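Local coordinates for protein alpha-L-rhamnosidase (Klebsiella oxytoca, PDB 4XHC) that probably hydrolyses terminal alpha-L-rhamnose residues from rhamnosides, as a two-domain glycoside hydrolase of family GH78, at residues E233-G238 / R251-V256. Residues are numbered along the deposited sequence; the frame is centred on the assembly and turned at random.
With RAM (alpha-L-rhamnopyranose), chain C.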
loop_
_atom_site.group_PDB
_atom_site.type_symbol
_atom_site.label_atom_id
_atom_site.label_comp_id
_atom_site.label_asym_id
_atom_site.label_seq_id
_atom_site.Cartn_x
_atom_site.Cartn_y
_atom_site.Cartn_z
ATOM N N GLU A 233 10.334 22.066 -7.572
ATOM C CA GLU A 233 11.300 22.014 -8.682
ATOM C C GLU A 233 10.776 22.768 -9.903
ATOM O O GLU A 233 11.538 23.092 -10.824
ATOM C CB GLU A 233 11.697 20.568 -9.015
ATOM C CG GLU A 233 12.802 20.056 -8.091
ATOM C CD GLU A 233 13.111 18.576 -8.247
ATOM O OE1 GLU A 233 12.167 17.761 -8.173
ATOM O OE2 GLU A 233 14.303 18.227 -8.421
ATOM N N VAL A 234 9.471 23.043 -9.889
ATOM C CA VAL A 234 8.833 24.027 -10.772
ATOM C C VAL A 234 7.799 24.788 -9.945
ATOM O O VAL A 234 7.573 24.457 -8.783
ATOM C CB VAL A 234 8.131 23.360 -11.979
ATOM C CG1 VAL A 234 9.130 22.576 -12.815
ATOM C CG2 VAL A 234 6.983 22.457 -11.538
ATOM N N PHE A 235 7.170 25.795 -10.538
ATOM C CA PHE A 235 6.002 26.433 -9.922
ATOM C C PHE A 235 4.790 25.514 -10.090
ATOM O O PHE A 235 4.111 25.565 -11.113
ATOM C CB PHE A 235 5.693 27.781 -10.597
ATOM C CG PHE A 235 6.642 28.888 -10.244
ATOM C CD1 PHE A 235 6.489 29.603 -9.070
ATOM C CD2 PHE A 235 7.659 29.246 -11.105
ATOM C CE1 PHE A 235 7.341 30.644 -8.752
ATOM C CE2 PHE A 235 8.527 30.282 -10.791
ATOM C CZ PHE A 235 8.365 30.984 -9.615
ATOM N N GLU A 236 4.513 24.667 -9.104
ATOM C CA GLU A 236 3.384 23.740 -9.208
ATOM C C GLU A 236 2.068 24.492 -9.021
ATOM O O GLU A 236 2.020 25.454 -8.265
ATOM C CB GLU A 236 3.497 22.635 -8.168
ATOM C CG GLU A 236 4.733 21.759 -8.330
ATOM C CD GLU A 236 4.750 20.560 -7.384
ATOM O OE1 GLU A 236 3.727 20.307 -6.697
ATOM O OE2 GLU A 236 5.787 19.860 -7.333
ATOM N N ASP A 237 1.012 24.087 -9.726
ATOM C CA ASP A 237 -0.286 24.747 -9.567
ATOM C C ASP A 237 -0.885 24.463 -8.198
ATOM O O ASP A 237 -1.391 25.375 -7.544
ATOM C CB ASP A 237 -1.267 24.397 -10.709
ATOM C CG ASP A 237 -1.618 22.915 -10.784
ATOM O OD1 ASP A 237 -0.790 22.058 -10.426
ATOM O OD2 ASP A 237 -2.735 22.609 -11.236
ATOM N N GLY A 238 -0.823 23.196 -7.782
ATOM C CA GLY A 238 -1.268 22.746 -6.453
ATOM C C GLY A 238 -0.452 21.533 -5.992
ATOM O O GLY A 238 -0.270 20.591 -6.758
ATOM N N ARG A 251 1.954 32.594 -14.681
ATOM C CA ARG A 251 1.882 34.038 -14.890
ATOM C C ARG A 251 1.622 34.789 -13.601
ATOM O O ARG A 251 2.242 35.809 -13.341
ATOM C CB ARG A 251 0.798 34.397 -15.902
ATOM C CG ARG A 251 0.764 35.881 -16.215
ATOM C CD ARG A 251 -0.021 36.200 -17.476
ATOM N NE ARG A 251 -1.424 36.399 -17.164
ATOM C CZ ARG A 251 -2.042 37.571 -17.107
ATOM N NH1 ARG A 251 -1.424 38.713 -17.363
ATOM N NH2 ARG A 251 -3.313 37.594 -16.806
ATOM N N LEU A 252 0.701 34.275 -12.799
ATOM C CA LEU A 252 0.341 34.914 -11.536
ATOM C C LEU A 252 1.377 34.643 -10.454
ATOM O O LEU A 252 1.731 35.539 -9.686
ATOM C CB LEU A 252 -1.050 34.468 -11.085
ATOM C CG LEU A 252 -2.198 35.379 -11.536
ATOM C CD1 LEU A 252 -2.075 35.808 -12.989
ATOM C CD2 LEU A 252 -3.526 34.689 -11.304
ATOM N N GLN A 253 1.878 33.417 -10.410
ATOM C CA GLN A 253 2.892 33.066 -9.432
ATOM C C GLN A 253 4.148 33.907 -9.590
ATOM O O GLN A 253 4.747 34.315 -8.601
ATOM C CB GLN A 253 3.235 31.579 -9.514
ATOM C CG GLN A 253 2.081 30.687 -9.097
ATOM C CD GLN A 253 2.478 29.238 -8.912
ATOM O OE1 GLN A 253 3.466 28.936 -8.256
ATOM N NE2 GLN A 253 1.676 28.332 -9.455
ATOM N N ALA A 254 4.540 34.176 -10.832
ATOM C CA ALA A 254 5.730 34.994 -11.088
ATOM C C ALA A 254 5.596 36.407 -10.526
ATOM O O ALA A 254 6.568 36.979 -10.052
ATOM C CB ALA A 254 6.047 35.037 -12.579
ATOM N N LEU A 255 4.396 36.971 -10.582
ATOM C CA LEU A 255 4.170 38.304 -10.028
ATOM C C LEU A 255 4.408 38.317 -8.521
ATOM O O LEU A 255 5.022 39.234 -7.998
ATOM C CB LEU A 255 2.742 38.793 -10.321
ATOM C CG LEU A 255 2.388 39.238 -11.742
ATOM C CD1 LEU A 255 0.923 39.661 -11.800
ATOM C CD2 LEU A 255 3.296 40.366 -12.221
ATOM N N VAL A 256 3.905 37.298 -7.828
ATOM C CA VAL A 256 4.002 37.250 -6.373
ATOM C C VAL A 256 5.447 36.977 -5.968
ATOM O O VAL A 256 5.972 37.596 -5.048
ATOM C CB VAL A 256 3.065 36.179 -5.776
ATOM C CG1 VAL A 256 3.104 36.210 -4.253
ATOM C CG2 VAL A 256 1.638 36.379 -6.278
HETATM C C1 RAM C . -6.914 22.910 -13.789
HETATM C C2 RAM C . -6.165 23.596 -12.663
HETATM C C3 RAM C . -5.075 24.496 -13.215
HETATM C C4 RAM C . -5.609 25.246 -14.423
HETATM C C5 RAM C . -5.862 24.251 -15.542
HETATM C C6 RAM C . -7.005 24.643 -16.444
HETATM O O1 RAM C . -7.136 21.606 -13.422
HETATM O O2 RAM C . -7.115 24.392 -11.975
HETATM O O3 RAM C . -4.635 25.426 -12.223
HETATM O O4 RAM C . -4.666 26.205 -14.866
HETATM O O5 RAM C . -6.159 22.948 -14.995
#
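Gln253 meets Phe235 and the backbone of Glu236 with the two sides of one side-chain amide, a worked example of how a single glutamine can tie an irregular loop to a helix. Its CG stands beside the backbone N (chi1 -67°), and the extended chain beyond carries the amide from helix 247-259 across to the loop. There NE2 donates to Glu236 O at 3.1 Å, a fairly straight bond that reaches the carbonyl from above its plane, not along a lone pair. The other end of the amide, OE1, lies at the edge of the phenyl ring, near the ring plane, 3.2 Å from Phe235 CD1. Ring and amide are almost perpendicular, 86° apart, and the two side chains run past one another in opposite senses. Gln253 CB also lies 3.8 Å from Phe235 CD1. This is the tight part of the contact; Leu266, Val267 and Cys270 of helix 264-276 also pack on the ring.

On the side of the sugar the contact thins, though it stays buried and borders the rhamnose pocket, not bulk solvent. Asp237 comes no closer to Gln253 than 4.1 Å, from CA to NE2. Its OD1 accepts a hydrogen bond from Asp242 N, which helps fix the carboxylate, while OD2 lies 3.5 Å from O3 of the bound rhamnose. CB of Glu236 points away from the helix, and its carboxylate makes a salt bridge with Arg170. The arrangement thus joins a pocket-lining loop to a helix of the catalytic six-hairpin (alpha/alpha)6 barrel, beside the rhamnose site of this GH78 enzyme.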